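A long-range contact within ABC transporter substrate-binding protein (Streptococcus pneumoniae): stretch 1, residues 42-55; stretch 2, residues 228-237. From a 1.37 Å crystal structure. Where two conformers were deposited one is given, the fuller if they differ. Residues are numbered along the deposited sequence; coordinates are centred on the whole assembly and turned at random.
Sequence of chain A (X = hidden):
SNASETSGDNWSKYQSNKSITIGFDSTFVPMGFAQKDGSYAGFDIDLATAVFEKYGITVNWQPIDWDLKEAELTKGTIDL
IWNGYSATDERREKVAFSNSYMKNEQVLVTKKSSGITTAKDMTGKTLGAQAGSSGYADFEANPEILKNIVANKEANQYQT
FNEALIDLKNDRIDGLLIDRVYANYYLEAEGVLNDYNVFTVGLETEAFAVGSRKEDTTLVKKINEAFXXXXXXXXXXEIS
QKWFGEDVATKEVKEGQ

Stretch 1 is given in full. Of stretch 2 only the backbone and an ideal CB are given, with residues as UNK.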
# COMPACT_ATOMS: atom_id res chain seq x y z
N GLY A 42 -4.21 8.16 8.58
CA GLY A 42 -4.30 7.87 7.17
C GLY A 42 -5.65 7.33 6.76
O GLY A 42 -6.53 7.07 7.57
N PHE A 43 -5.81 7.18 5.46
CA PHE A 43 -7.03 6.64 4.89
C PHE A 43 -7.40 5.29 5.47
O PHE A 43 -8.55 5.06 5.86
CB PHE A 43 -6.92 6.57 3.36
CG PHE A 43 -8.15 6.03 2.69
CD1 PHE A 43 -9.10 6.88 2.20
CD2 PHE A 43 -8.34 4.66 2.54
CE1 PHE A 43 -10.25 6.39 1.58
CE2 PHE A 43 -9.49 4.16 1.94
CZ PHE A 43 -10.42 5.03 1.44
N ASP A 44 -6.44 4.37 5.52
CA ASP A 44 -6.71 3.05 6.07
C ASP A 44 -6.91 3.08 7.57
O ASP A 44 -7.68 2.28 8.09
CB ASP A 44 -5.59 2.07 5.73
CG ASP A 44 -5.62 1.60 4.29
OD1 ASP A 44 -6.69 1.60 3.64
OD2 ASP A 44 -4.52 1.20 3.82
N ILE A 45 -6.21 3.96 8.28
CA ILE A 45 -6.44 4.10 9.71
C ILE A 45 -7.91 4.47 9.93
O ILE A 45 -8.62 3.85 10.73
CB ILE A 45 -5.52 5.15 10.36
CG1 ILE A 45 -4.04 4.88 10.06
CG2 ILE A 45 -5.77 5.20 11.86
CD1 ILE A 45 -3.54 3.52 10.53
N ASP A 46 -8.38 5.47 9.20
CA ASP A 46 -9.76 5.92 9.33
C ASP A 46 -10.76 4.84 8.87
O ASP A 46 -11.78 4.60 9.54
CB ASP A 46 -9.97 7.21 8.51
CG ASP A 46 -9.28 8.43 9.13
OD1 ASP A 46 -8.81 8.38 10.29
OD2 ASP A 46 -9.24 9.46 8.43
N LEU A 47 -10.47 4.20 7.75
CA LEU A 47 -11.40 3.23 7.19
C LEU A 47 -11.50 1.99 8.08
O LEU A 47 -12.61 1.54 8.38
CB LEU A 47 -11.01 2.85 5.76
CG LEU A 47 -11.96 1.87 5.06
CD1 LEU A 47 -13.34 2.44 4.93
CD2 LEU A 47 -11.40 1.51 3.69
N ALA A 48 -10.38 1.45 8.54
CA ALA A 48 -10.40 0.27 9.40
C ALA A 48 -11.07 0.59 10.73
O ALA A 48 -11.80 -0.21 11.29
CB ALA A 48 -9.01 -0.24 9.65
N THR A 49 -10.80 1.77 11.27
CA THR A 49 -11.46 2.19 12.52
C THR A 49 -12.98 2.18 12.33
O THR A 49 -13.72 1.64 13.17
CB THR A 49 -10.97 3.58 12.98
OG1 THR A 49 -9.57 3.52 13.23
CG2 THR A 49 -11.66 4.05 14.22
N ALA A 50 -13.45 2.75 11.23
CA ALA A 50 -14.88 2.81 10.95
C ALA A 50 -15.48 1.43 10.70
O ALA A 50 -16.60 1.14 11.12
CB ALA A 50 -15.14 3.72 9.76
N VAL A 51 -14.74 0.55 10.04
CA VAL A 51 -15.20 -0.83 9.84
C VAL A 51 -15.40 -1.53 11.17
O VAL A 51 -16.45 -2.12 11.44
CB VAL A 51 -14.21 -1.62 8.94
CG1 VAL A 51 -14.37 -3.14 9.11
CG2 VAL A 51 -14.37 -1.18 7.48
N PHE A 52 -14.37 -1.48 12.02
CA PHE A 52 -14.44 -2.25 13.26
C PHE A 52 -15.36 -1.61 14.29
O PHE A 52 -15.92 -2.31 15.13
CB PHE A 52 -13.04 -2.62 13.72
CG PHE A 52 -12.47 -3.70 12.86
CD1 PHE A 52 -13.03 -4.98 12.89
CD2 PHE A 52 -11.46 -3.44 11.97
CE1 PHE A 52 -12.55 -5.99 12.05
CE2 PHE A 52 -11.00 -4.42 11.12
CZ PHE A 52 -11.54 -5.69 11.15
N GLU A 53 -15.60 -0.30 14.17
CA GLU A 53 -16.62 0.38 14.97
C GLU A 53 -18.00 -0.26 14.80
O GLU A 53 -18.79 -0.27 15.74
CB GLU A 53 -16.69 1.86 14.56
CG GLU A 53 -17.55 2.76 15.43
CD GLU A 53 -19.06 2.75 15.11
OE1 GLU A 53 -19.52 2.35 14.01
OE2 GLU A 53 -19.81 3.20 16.00
N LYS A 54 -18.29 -0.76 13.60
CA LYS A 54 -19.60 -1.38 13.35
C LYS A 54 -19.82 -2.60 14.25
O LYS A 54 -20.96 -3.01 14.45
CB LYS A 54 -19.75 -1.82 11.88
CG LYS A 54 -19.71 -0.72 10.80
CD LYS A 54 -20.94 0.18 10.79
CE LYS A 54 -20.86 1.23 9.69
NZ LYS A 54 -22.10 2.05 9.57
N TYR A 55 -18.73 -3.18 14.77
CA TYR A 55 -18.79 -4.40 15.57
C TYR A 55 -18.34 -4.19 17.01
O TYR A 55 -18.20 -5.14 17.78
CB TYR A 55 -17.91 -5.50 14.92
CG TYR A 55 -18.29 -5.73 13.48
CD1 TYR A 55 -19.48 -6.34 13.15
CD2 TYR A 55 -17.47 -5.30 12.44
CE1 TYR A 55 -19.86 -6.53 11.83
CE2 TYR A 55 -17.82 -5.47 11.12
CZ TYR A 55 -19.03 -6.09 10.82
OH TYR A 55 -19.44 -6.29 9.53
N UNK A 228 -20.12 -2.15 2.77
CA UNK A 228 -21.44 -1.83 2.20
C UNK A 228 -22.15 -0.72 2.98
O UNK A 228 -22.77 0.16 2.37
CB UNK A 228 -22.32 -3.08 2.18
N UNK A 229 -22.04 -0.73 4.30
CA UNK A 229 -22.64 0.33 5.12
C UNK A 229 -21.91 1.64 4.89
O UNK A 229 -22.55 2.67 4.75
CB UNK A 229 -22.61 -0.04 6.60
N UNK A 230 -20.58 1.60 4.88
CA UNK A 230 -19.79 2.82 4.83
C UNK A 230 -19.94 3.54 3.50
O UNK A 230 -19.83 4.76 3.45
CB UNK A 230 -18.32 2.50 5.09
N UNK A 231 -20.24 2.81 2.43
CA UNK A 231 -20.48 3.43 1.14
C UNK A 231 -21.75 4.28 1.12
O UNK A 231 -21.85 5.25 0.38
CB UNK A 231 -20.56 2.35 0.06
N UNK A 232 -22.75 3.89 1.88
CA UNK A 232 -24.01 4.61 1.87
C UNK A 232 -24.23 5.51 3.06
O UNK A 232 -25.11 6.35 3.00
CB UNK A 232 -25.17 3.61 1.79
N UNK A 233 -23.46 5.37 4.13
CA UNK A 233 -23.68 6.23 5.29
C UNK A 233 -22.89 7.54 5.29
O UNK A 233 -22.94 8.31 6.26
CB UNK A 233 -23.33 5.45 6.56
N UNK A 234 -22.16 7.77 4.20
CA UNK A 234 -21.38 8.99 4.05
C UNK A 234 -19.93 8.86 4.49
O UNK A 234 -19.09 9.71 4.13
CB UNK A 234 -22.04 10.12 4.84
N UNK A 235 -19.61 7.83 5.26
CA UNK A 235 -18.31 7.78 5.88
C UNK A 235 -17.19 7.47 4.87
O UNK A 235 -16.12 8.09 4.93
CB UNK A 235 -18.32 6.73 7.00
N UNK A 236 -17.40 6.55 3.95
CA UNK A 236 -16.36 6.27 2.98
C UNK A 236 -16.04 7.53 2.18
O UNK A 236 -14.86 7.87 1.96
CB UNK A 236 -16.78 5.13 2.05
N UNK A 237 -17.07 8.25 1.76
CA UNK A 237 -16.87 9.47 1.01
C UNK A 237 -16.14 10.54 1.81
O UNK A 237 -15.27 11.24 1.28
CB UNK A 237 -18.22 10.01 0.53

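Position 228 lies on a helix, and its ideal CB has nothing of stretch 1 within 5.5 Å. Stretch 1 sets no demand here. The residue is S228, with chi1 m.

At position 229 CA-to-CB points toward stretch 1. The ideal CB sits 3.7 Å from K54 NZ, so a bulky side chain aimed at the amine would have little room. A small residue such as alanine or serine fits, and an acidic one could answer the charge. The residue is S229. Its CB lies 3.6 Å from K54 NZ, a close contact, but no hydrogen bond joins the two side chains.

Position 230 also points toward stretch 1. Its ideal CB is 5.0 Å from L47 CD1 and 5.4 Å from K54 CE, which leaves space for a side chain of moderate length. L47, A50 and V51 line that space with carbon, so leucine, isoleucine or methionine would suit. The residue is L230, with chi1 m and chi2 t. Its CD1 lies 3.6 Å from V51 CG2 and 3.9 Å from L47 CD1. Its CD2 lies 3.9 Å from A50 CB and 3.7 Å from K54 CE, so the leucine packs against the alkyl part of the lysine too. It loses more area to the other stretch than any other residue here.

Position 231 points away from stretch 1, which leaves the choice wide. The residue is Y231, whose ring end comes nearer but makes no contact. Position 232 is out of reach and equally free. It holds K232.

At position 233 CA-to-CB points toward stretch 1 again, and the ideal CB is 4.7 Å from K54 NZ. A short acidic side chain is the natural answer to that amine; asparagine or serine could offer an acceptor without the charge. The residue is D233, with chi1 p. K54 NZ donates a hydrogen bond to D233 OD2 at 2.7 Å, within a salt bridge. The other oxygen, D233 OD1, accepts a hydrogen bond from the backbone N of position 235 at 3.0 Å.

Position 234 has phi 94° and psi -16°. A CB here would jam against the carbonyl O of the residue before, which calls for glycine. It is G234, at the N-cap position of the next helix.

Position 235 points toward stretch 1, with its ideal CB 5.2 Å from A50 CB. An aliphatic stem would suit, whether or not it ends in a polar group. The residue is K235, and its CG lies 4.0 Å from A50 CB.

Position 236 points sideways, its ideal CB 5.2 Å from L47 CD1. With L47 and the F43 ring nearby, a large apolar or aromatic side chain that bends inward would suit. The residue is F236, with chi1 t. Its CD1 lies 3.9 Å from L47 CD1. F43 turns its edge toward the face of F236 in an offset pair, with planes at 83° and F43 CZ 3.8 Å from F236 CZ.

Position 237 points away from stretch 1 and is unconstrained by it. It is Q237.

Stretch 2 (228-237) SSLYKDGKFQ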
# COMPACT_ATOMS: atom_id res chain seq x y z
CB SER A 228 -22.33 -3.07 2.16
OG SER A 228 -21.78 -4.04 1.29
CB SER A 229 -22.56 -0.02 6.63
OG SER A 229 -23.64 -0.82 7.08
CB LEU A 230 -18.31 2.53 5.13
CG LEU A 230 -18.06 1.98 6.54
CD1 LEU A 230 -16.65 1.50 6.69
CD2 LEU A 230 -18.33 3.01 7.58
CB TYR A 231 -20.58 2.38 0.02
CG TYR A 231 -19.26 1.72 -0.33
CD1 TYR A 231 -18.09 2.46 -0.43
CD2 TYR A 231 -19.18 0.36 -0.56
CE1 TYR A 231 -16.88 1.87 -0.76
CE2 TYR A 231 -17.96 -0.24 -0.87
CZ TYR A 231 -16.83 0.53 -0.97
OH TYR A 231 -15.60 -0.04 -1.29
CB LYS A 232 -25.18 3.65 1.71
CG LYS A 232 -25.30 2.63 2.83
CD LYS A 232 -26.51 1.73 2.62
CE LYS A 232 -26.36 0.47 3.48
NZ LYS A 232 -27.52 -0.45 3.33
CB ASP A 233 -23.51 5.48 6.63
CG ASP A 233 -22.10 5.02 6.89
OD1 ASP A 233 -21.14 5.51 6.26
OD2 ASP A 233 -21.95 4.13 7.78
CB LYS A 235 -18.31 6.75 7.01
CG LYS A 235 -17.04 6.71 7.83
CD LYS A 235 -16.71 8.06 8.45
CE LYS A 235 -16.65 8.02 9.96
NZ LYS A 235 -16.43 9.39 10.50
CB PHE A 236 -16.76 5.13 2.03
CG PHE A 236 -15.64 4.68 1.15
CD1 PHE A 236 -14.82 3.63 1.53
CD2 PHE A 236 -15.37 5.34 -0.03
CE1 PHE A 236 -13.78 3.22 0.73
CE2 PHE A 236 -14.31 4.92 -0.83
CZ PHE A 236 -13.53 3.87 -0.43
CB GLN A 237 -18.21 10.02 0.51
CG GLN A 237 -18.80 9.22 -0.62
CD GLN A 237 -17.80 8.94 -1.71
OE1 GLN A 237 -17.11 9.84 -2.18
NE2 GLN A 237 -17.70 7.69 -2.11
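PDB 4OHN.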